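Local coordinates for protein hypothetical NUDIX hydrolase (Listeria monocytogenes, PDB 3SON) that is a Nudix-family protein that probably hydrolyses nucleoside diphosphates linked to another moiety, with a calcium ion bound in the crystal, at residues 5-15 and 88-98. Numbering follows the deposited sequence. Where two conformers were deposited one is given.
Sequences PFQVLVIPFIK and VPEYCFAIDLT
Phe-13 lies against Asp-96 where two parallel strands, 7-15 and 88-96, run side by side. The CA of Asp-96 sits over one face of the Phe-13 ring, 4.0 Å from its centroid and displaced toward the rim, a CH-pi contact. Ala-94 CB meets the same ring at its edge, 3.8 Å from Phe-13 CE1. The ring reaches both because CG stands between the backbone N and carbonyl carbon (chi1 67°). Leu-9, Ile-11 and Cys-92 continue this face, and helix 128-142 covers it. Leu-9 CD2 touches Cys-92 SG at 3.9 Å. On the other face, Ile-95 CG2 packs against Val-10 CG1 and the Pro-12 ring. Val-10, Tyr-91 and Phe-93 there meet helix 46-58. This is the alpha/beta/alpha sandwich of the Nudix fold, with the two strands paired at its centre. The helix 46-58 contributes Glu-53 and Glu-57 to the calcium site. Backbone bonds alternate between the strands from Gln-7 N to Pro-89 O through Leu-97 N to Phe-13 O. The bond from Phe-93 N to Leu-9 O is weak, bent to 125°. A water bridges Val-8 O and Glu-90 OE2, while Ser-129 holds Glu-90 OE1. Leu-9, Ile-11, Val-10 and Phe-93 are buried, but beyond Phe-13 and Asp-96 the pairing runs out toward solvent: Lys-15 and Thr-98 are exposed. Thr-98 OG1 takes over from the backbone there: it accepts from Lys-15 N at 2.9 Å, nearly straight at 173°. Asp-96 OD1 accepts from Thr-98 N at 3.0 Å, closing an Asx turn.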
ATOM      1  N   PRO A   5       9.713  14.177   1.753  1.00 35.66           N
ATOM      2  CA  PRO A   5       9.545  13.639   0.403  1.00 31.18           C
ATOM      3  C   PRO A   5       8.287  12.757   0.253  1.00 26.22           C
ATOM      4  O   PRO A   5       7.775  12.194   1.244  1.00 30.24           O
ATOM      5  CB  PRO A   5      10.819  12.782   0.205  1.00 32.39           C
ATOM      6  CG  PRO A   5      11.349  12.541   1.612  1.00 36.51           C
ATOM      7  CD  PRO A   5      10.521  13.284   2.590  1.00 35.45           C
ATOM      8  N   PHE A   6       7.774  12.673  -0.964  1.00 26.38           N
ATOM      9  CA  PHE A   6       6.592  11.881  -1.242  1.00 24.91           C
ATOM     10  C   PHE A   6       6.632  11.519  -2.678  1.00 22.73           C
ATOM     11  O   PHE A   6       7.377  12.127  -3.438  1.00 23.98           O
ATOM     12  CB  PHE A   6       5.316  12.699  -0.964  1.00 26.60           C
ATOM     13  CG  PHE A   6       5.180  13.967  -1.840  1.00 28.20           C
ATOM     14  CD1 PHE A   6       4.619  13.894  -3.118  1.00 25.69           C
ATOM     15  CD2 PHE A   6       5.572  15.193  -1.363  1.00 30.32           C
ATOM     16  CE1 PHE A   6       4.466  15.023  -3.919  1.00 24.22           C
ATOM     17  CE2 PHE A   6       5.434  16.355  -2.143  1.00 30.45           C
ATOM     18  CZ  PHE A   6       4.895  16.260  -3.431  1.00 30.19           C
ATOM     19  N   GLN A   7       5.734  10.615  -3.077  1.00 21.03           N
ATOM     20  CA  GLN A   7       5.583  10.142  -4.417  1.00 23.39           C
ATOM     21  C   GLN A   7       4.143  10.324  -4.892  1.00 21.71           C
ATOM     22  O   GLN A   7       3.207  10.411  -4.083  1.00 22.06           O
ATOM     23  CB  GLN A   7       5.850   8.640  -4.466  1.00 25.85           C
ATOM     24  CG  GLN A   7       7.319   8.261  -4.410  1.00 25.73           C
ATOM     25  CD  GLN A   7       8.001   8.458  -5.723  1.00 25.11           C
ATOM     26  OE1 GLN A   7       7.567   7.952  -6.767  1.00 33.89           O
ATOM     27  NE2 GLN A   7       9.037   9.223  -5.704  1.00 22.57           N
ATOM     28  N   VAL A   8       3.983  10.446  -6.179  1.00 21.07           N
ATOM     29  CA  VAL A   8       2.676  10.423  -6.743  1.00 19.35           C
ATOM     30  C   VAL A   8       2.517   9.273  -7.733  1.00 21.35           C
ATOM     31  O   VAL A   8       3.528   8.765  -8.331  1.00 21.75           O
ATOM     32  CB  VAL A   8       2.236  11.800  -7.339  1.00 21.21           C
ATOM     33  CG1 VAL A   8       2.420  12.991  -6.336  1.00 20.95           C
ATOM     34  CG2 VAL A   8       3.012  12.120  -8.640  1.00 25.84           C
ATOM     35  N   LEU A   9       1.279   8.799  -7.840  0.50 20.69           N
ATOM     36  CA  LEU A   9       0.881   7.827  -8.840  0.50 23.64           C
ATOM     37  C   LEU A   9      -0.267   8.473  -9.609  0.50 20.12           C
ATOM     38  O   LEU A   9      -1.128   9.145  -9.024  0.50 27.46           O
ATOM     39  CB  LEU A   9       0.448   6.497  -8.216  0.50 24.85           C
ATOM     40  CG  LEU A   9       0.117   5.336  -9.161  0.50 30.93           C
ATOM     41  CD1 LEU A   9       1.380   4.548  -9.463  0.50 29.61           C
ATOM     42  CD2 LEU A   9      -0.939   4.438  -8.523  0.50 31.47           C
ATOM     43  N   VAL A  10      -0.246   8.326 -10.921  1.00 19.46           N
ATOM     44  CA  VAL A  10      -1.326   8.875 -11.775  1.00 21.17           C
ATOM     45  C   VAL A  10      -1.805   7.864 -12.821  1.00 24.31           C
ATOM     46  O   VAL A  10      -0.996   7.346 -13.597  1.00 23.46           O
ATOM     47  CB  VAL A  10      -0.876  10.138 -12.508  1.00 20.61           C
ATOM     48  CG1 VAL A  10      -2.025  10.732 -13.261  1.00 21.43           C
ATOM     49  CG2 VAL A  10      -0.272  11.161 -11.553  1.00 18.26           C
ATOM     50  N   ILE A  11      -3.111   7.542 -12.790  1.00 20.58           N
ATOM     51  CA  ILE A  11      -3.703   6.522 -13.640  1.00 21.82           C
ATOM     52  C   ILE A  11      -4.427   7.223 -14.777  1.00 21.96           C
ATOM     53  O   ILE A  11      -5.415   7.908 -14.546  1.00 25.24           O
ATOM     54  CB  ILE A  11      -4.723   5.661 -12.868  1.00 23.76           C
ATOM     55  CG1 ILE A  11      -4.052   4.970 -11.672  1.00 20.06           C
ATOM     56  CG2 ILE A  11      -5.423   4.595 -13.775  1.00 21.40           C
ATOM     57  CD1 ILE A  11      -5.022   4.221 -10.785  1.00 25.28           C
ATOM     58  N   PRO A  12      -3.941   7.079 -16.013  1.00 21.52           N
ATOM     59  CA  PRO A  12      -4.722   7.653 -17.149  1.00 21.16           C
ATOM     60  C   PRO A  12      -5.946   6.790 -17.440  1.00 24.38           C
ATOM     61  O   PRO A  12      -5.906   5.564 -17.224  1.00 24.66           O
ATOM     62  CB  PRO A  12      -3.744   7.524 -18.331  1.00 22.52           C
ATOM     63  CG  PRO A  12      -2.443   7.129 -17.733  1.00 25.81           C
ATOM     64  CD  PRO A  12      -2.776   6.339 -16.507  1.00 22.72           C
ATOM     65  N   PHE A  13      -7.065   7.398 -17.871  1.00 21.91           N
ATOM     66  CA  PHE A  13      -8.224   6.616 -18.309  1.00 22.91           C
ATOM     67  C   PHE A  13      -8.972   7.311 -19.448  1.00 26.52           C
ATOM     68  O   PHE A  13      -8.820   8.523 -19.652  1.00 28.24           O
ATOM     69  CB  PHE A  13      -9.205   6.319 -17.170  1.00 22.24           C
ATOM     70  CG  PHE A  13      -9.901   7.527 -16.651  1.00 26.62           C
ATOM     71  CD1 PHE A  13      -9.312   8.314 -15.670  1.00 26.12           C
ATOM     72  CD2 PHE A  13     -11.147   7.920 -17.169  1.00 29.31           C
ATOM     73  CE1 PHE A  13      -9.943   9.419 -15.196  1.00 30.60           C
ATOM     74  CE2 PHE A  13     -11.794   9.025 -16.681  1.00 35.75           C
ATOM     75  CZ  PHE A  13     -11.201   9.805 -15.726  1.00 29.05           C
ATOM     76  N   ILE A  14      -9.748   6.520 -20.210  1.00 26.11           N
ATOM     77  CA  ILE A  14     -10.559   7.061 -21.315  1.00 28.41           C
ATOM     78  C   ILE A  14     -11.922   6.424 -21.235  1.00 35.56           C
ATOM     79  O   ILE A  14     -12.039   5.254 -20.849  1.00 30.78           O
ATOM     80  CB  ILE A  14      -9.982   6.799 -22.719  1.00 31.47           C
ATOM     81  CG1 ILE A  14      -9.665   5.318 -22.905  1.00 33.37           C
ATOM     82  CG2 ILE A  14      -8.728   7.610 -22.963  1.00 25.37           C
ATOM     83  CD1 ILE A  14      -9.087   4.974 -24.280  1.00 36.47           C
ATOM     84  N   LYS A  15     -12.951   7.208 -21.549  1.00 40.50           N
ATOM     85  CA  LYS A  15     -14.308   6.690 -21.729  1.00 39.29           C
ATOM     86  C   LYS A  15     -14.531   6.248 -23.177  1.00 45.16           C
ATOM     87  O   LYS A  15     -14.427   7.058 -24.089  1.00 51.76           O
ATOM     88  CB  LYS A  15     -15.339   7.764 -21.398  1.00 38.15           C
ATOM     89  CG  LYS A  15     -16.758   7.202 -21.237  1.00 47.16           C
ATOM     90  CD  LYS A  15     -17.845   8.291 -21.159  1.00 47.13           C
ATOM     91  CE  LYS A  15     -19.025   7.860 -20.307  1.00 50.67           C
ATOM     92  NZ  LYS A  15     -19.420   6.439 -20.524  1.00 57.50           N
ATOM     93  N   VAL A  88       7.964   6.529   2.559  1.00 27.00           N
ATOM     94  CA  VAL A  88       7.301   7.793   2.135  1.00 32.60           C
ATOM     95  C   VAL A  88       5.945   7.511   1.579  1.00 27.61           C
ATOM     96  O   VAL A  88       5.656   6.364   1.106  1.00 23.15           O
ATOM     97  CB  VAL A  88       8.085   8.586   1.058  1.00 35.67           C
ATOM     98  CG1 VAL A  88       9.297   9.274   1.663  1.00 38.22           C
ATOM     99  CG2 VAL A  88       8.455   7.700  -0.119  1.00 26.51           C
ATOM    100  N   PRO A  89       5.054   8.501   1.629  1.00 24.53           N
ATOM    101  CA  PRO A  89       3.755   8.202   1.138  1.00 23.07           C
ATOM    102  C   PRO A  89       3.680   8.321  -0.368  1.00 23.02           C
ATOM    103  O   PRO A  89       4.395   9.117  -0.968  1.00 26.23           O
ATOM    104  CB  PRO A  89       2.881   9.302   1.777  1.00 30.47           C
ATOM    105  CG  PRO A  89       3.786  10.427   1.905  1.00 29.69           C
ATOM    106  CD  PRO A  89       5.105   9.852   2.271  1.00 27.30           C
ATOM    107  N   GLU A  90       2.806   7.527  -0.938  1.00 25.18           N
ATOM    108  CA  GLU A  90       2.454   7.589  -2.337  1.00 23.01           C
ATOM    109  C   GLU A  90       0.962   7.995  -2.489  1.00 21.76           C
ATOM    110  O   GLU A  90       0.039   7.256  -2.069  1.00 27.69           O
ATOM    111  CB  GLU A  90       2.676   6.221  -2.985  1.00 21.65           C
ATOM    112  CG  GLU A  90       2.414   6.210  -4.448  1.00 22.24           C
ATOM    113  CD  GLU A  90       2.499   4.826  -5.058  1.00 32.71           C
ATOM    114  OE1 GLU A  90       1.729   3.910  -4.633  1.00 31.20           O
ATOM    115  OE2 GLU A  90       3.344   4.658  -5.961  1.00 29.01           O
ATOM    116  N   TYR A  91       0.722   9.147  -3.086  1.00 23.41           N
ATOM    117  CA  TYR A  91      -0.614   9.682  -3.284  1.00 21.24           C
ATOM    118  C   TYR A  91      -1.037   9.398  -4.690  1.00 25.97           C
ATOM    119  O   TYR A  91      -0.242   9.477  -5.572  1.00 23.43           O
ATOM    120  CB  TYR A  91      -0.600  11.191  -3.071  1.00 26.68           C
ATOM    121  CG  TYR A  91      -0.112  11.617  -1.692  1.00 22.55           C
ATOM    122  CD1 TYR A  91      -0.948  11.508  -0.603  1.00 36.95           C
ATOM    123  CD2 TYR A  91       1.191  12.073  -1.484  1.00 27.22           C
ATOM    124  CE1 TYR A  91      -0.525  11.873   0.651  1.00 30.73           C
ATOM    125  CE2 TYR A  91       1.636  12.463  -0.223  1.00 27.91           C
ATOM    126  CZ  TYR A  91       0.753  12.348   0.842  1.00 37.36           C
ATOM    127  OH  TYR A  91       1.102  12.715   2.105  1.00 31.90           O
ATOM    128  N   CYS A  92      -2.329   9.132  -4.904  1.00 21.77           N
ATOM    129  CA  CYS A  92      -2.759   8.659  -6.140  1.00 21.86           C
ATOM    130  C   CYS A  92      -3.750   9.551  -6.841  1.00 24.52           C
ATOM    131  O   CYS A  92      -4.644  10.201  -6.177  1.00 24.38           O
ATOM    132  CB  CYS A  92      -3.411   7.291  -5.977  1.00 22.60           C
ATOM    133  SG  CYS A  92      -2.339   6.023  -5.303  1.00 24.33           S
ATOM    134  N   PHE A  93      -3.741   9.489  -8.177  1.00 22.01           N
ATOM    135  CA  PHE A  93      -4.611  10.359  -8.990  1.00 21.48           C
ATOM    136  C   PHE A  93      -5.073   9.696 -10.272  1.00 23.17           C
ATOM    137  O   PHE A  93      -4.562   8.671 -10.634  1.00 18.70           O
ATOM    138  CB  PHE A  93      -3.877  11.679  -9.376  1.00 24.41           C
ATOM    139  CG  PHE A  93      -3.386  12.483  -8.228  1.00 21.44           C
ATOM    140  CD1 PHE A  93      -2.231  12.146  -7.568  1.00 25.94           C
ATOM    141  CD2 PHE A  93      -4.106  13.580  -7.780  1.00 28.01           C
ATOM    142  CE1 PHE A  93      -1.778  12.886  -6.510  1.00 26.14           C
ATOM    143  CE2 PHE A  93      -3.639  14.335  -6.697  1.00 24.87           C
ATOM    144  CZ  PHE A  93      -2.520  13.948  -6.039  1.00 27.07           C
ATOM    145  N   ALA A  94      -5.935  10.368 -11.029  1.00 20.42           N
ATOM    146  CA  ALA A  94      -6.374   9.872 -12.320  1.00 21.63           C
ATOM    147  C   ALA A  94      -6.566  10.995 -13.301  1.00 22.06           C
ATOM    148  O   ALA A  94      -6.845  12.117 -12.914  1.00 28.90           O
ATOM    149  CB  ALA A  94      -7.651   9.089 -12.156  1.00 23.46           C
ATOM    150  N   ILE A  95      -6.295  10.733 -14.581  1.00 22.84           N
ATOM    151  CA  ILE A  95      -6.378  11.753 -15.557  1.00 20.89           C
ATOM    152  C   ILE A  95      -7.226  11.279 -16.679  1.00 26.18           C
ATOM    153  O   ILE A  95      -6.985  10.172 -17.200  1.00 25.66           O
ATOM    154  CB  ILE A  95      -4.932  12.209 -15.976  1.00 24.30           C
ATOM    155  CG1 ILE A  95      -4.944  13.318 -17.048  1.00 29.30           C
ATOM    156  CG2 ILE A  95      -4.031  11.035 -16.434  1.00 27.16           C
ATOM    157  CD1 ILE A  95      -3.603  14.006 -17.124  1.00 34.93           C
ATOM    158  N   ASP A  96      -8.202  12.122 -17.065  1.00 25.48           N
ATOM    159  CA  ASP A  96      -9.092  11.799 -18.177  1.00 33.05           C
ATOM    160  C   ASP A  96      -8.489  12.228 -19.477  1.00 31.35           C
ATOM    161  O   ASP A  96      -8.416  13.428 -19.754  1.00 33.02           O
ATOM    162  CB  ASP A  96     -10.472  12.479 -17.952  1.00 30.12           C
ATOM    163  CG  ASP A  96     -11.573  11.989 -18.904  1.00 37.43           C
ATOM    164  OD1 ASP A  96     -11.285  11.250 -19.883  1.00 35.01           O
ATOM    165  OD2 ASP A  96     -12.774  12.334 -18.637  1.00 31.09           O
ATOM    166  N   LEU A  97      -8.114  11.268 -20.328  1.00 32.95           N
ATOM    167  CA  LEU A  97      -7.589  11.603 -21.635  1.00 36.94           C
ATOM    168  C   LEU A  97      -8.547  11.232 -22.768  1.00 31.45           C
ATOM    169  O   LEU A  97      -8.099  11.088 -23.911  1.00 26.17           O
ATOM    170  CB  LEU A  97      -6.252  10.930 -21.859  1.00 29.96           C
ATOM    171  CG  LEU A  97      -5.175  11.112 -20.750  1.00 29.59           C
ATOM    172  CD1 LEU A  97      -3.966  10.235 -21.023  1.00 26.82           C
ATOM    173  CD2 LEU A  97      -4.755  12.556 -20.613  1.00 39.65           C
ATOM    174  N   THR A  98      -9.855  11.175 -22.482  1.00 34.05           N
ATOM    175  CA  THR A  98     -10.875  10.834 -23.486  1.00 34.85           C
ATOM    176  C   THR A  98     -10.800  11.780 -24.703  1.00 35.33           C
ATOM    177  O   THR A  98     -10.912  11.343 -25.873  1.00 33.75           O
ATOM    178  CB  THR A  98     -12.299  10.868 -22.876  1.00 31.64           C
ATOM    179  OG1 THR A  98     -12.348  10.009 -21.724  1.00 37.60           O
ATOM    180  CG2 THR A  98     -13.362  10.425 -23.919  1.00 28.73           C
TER
HETATM  181  O   HOH W   1       4.692   6.410  -7.250  1.00 31.58           O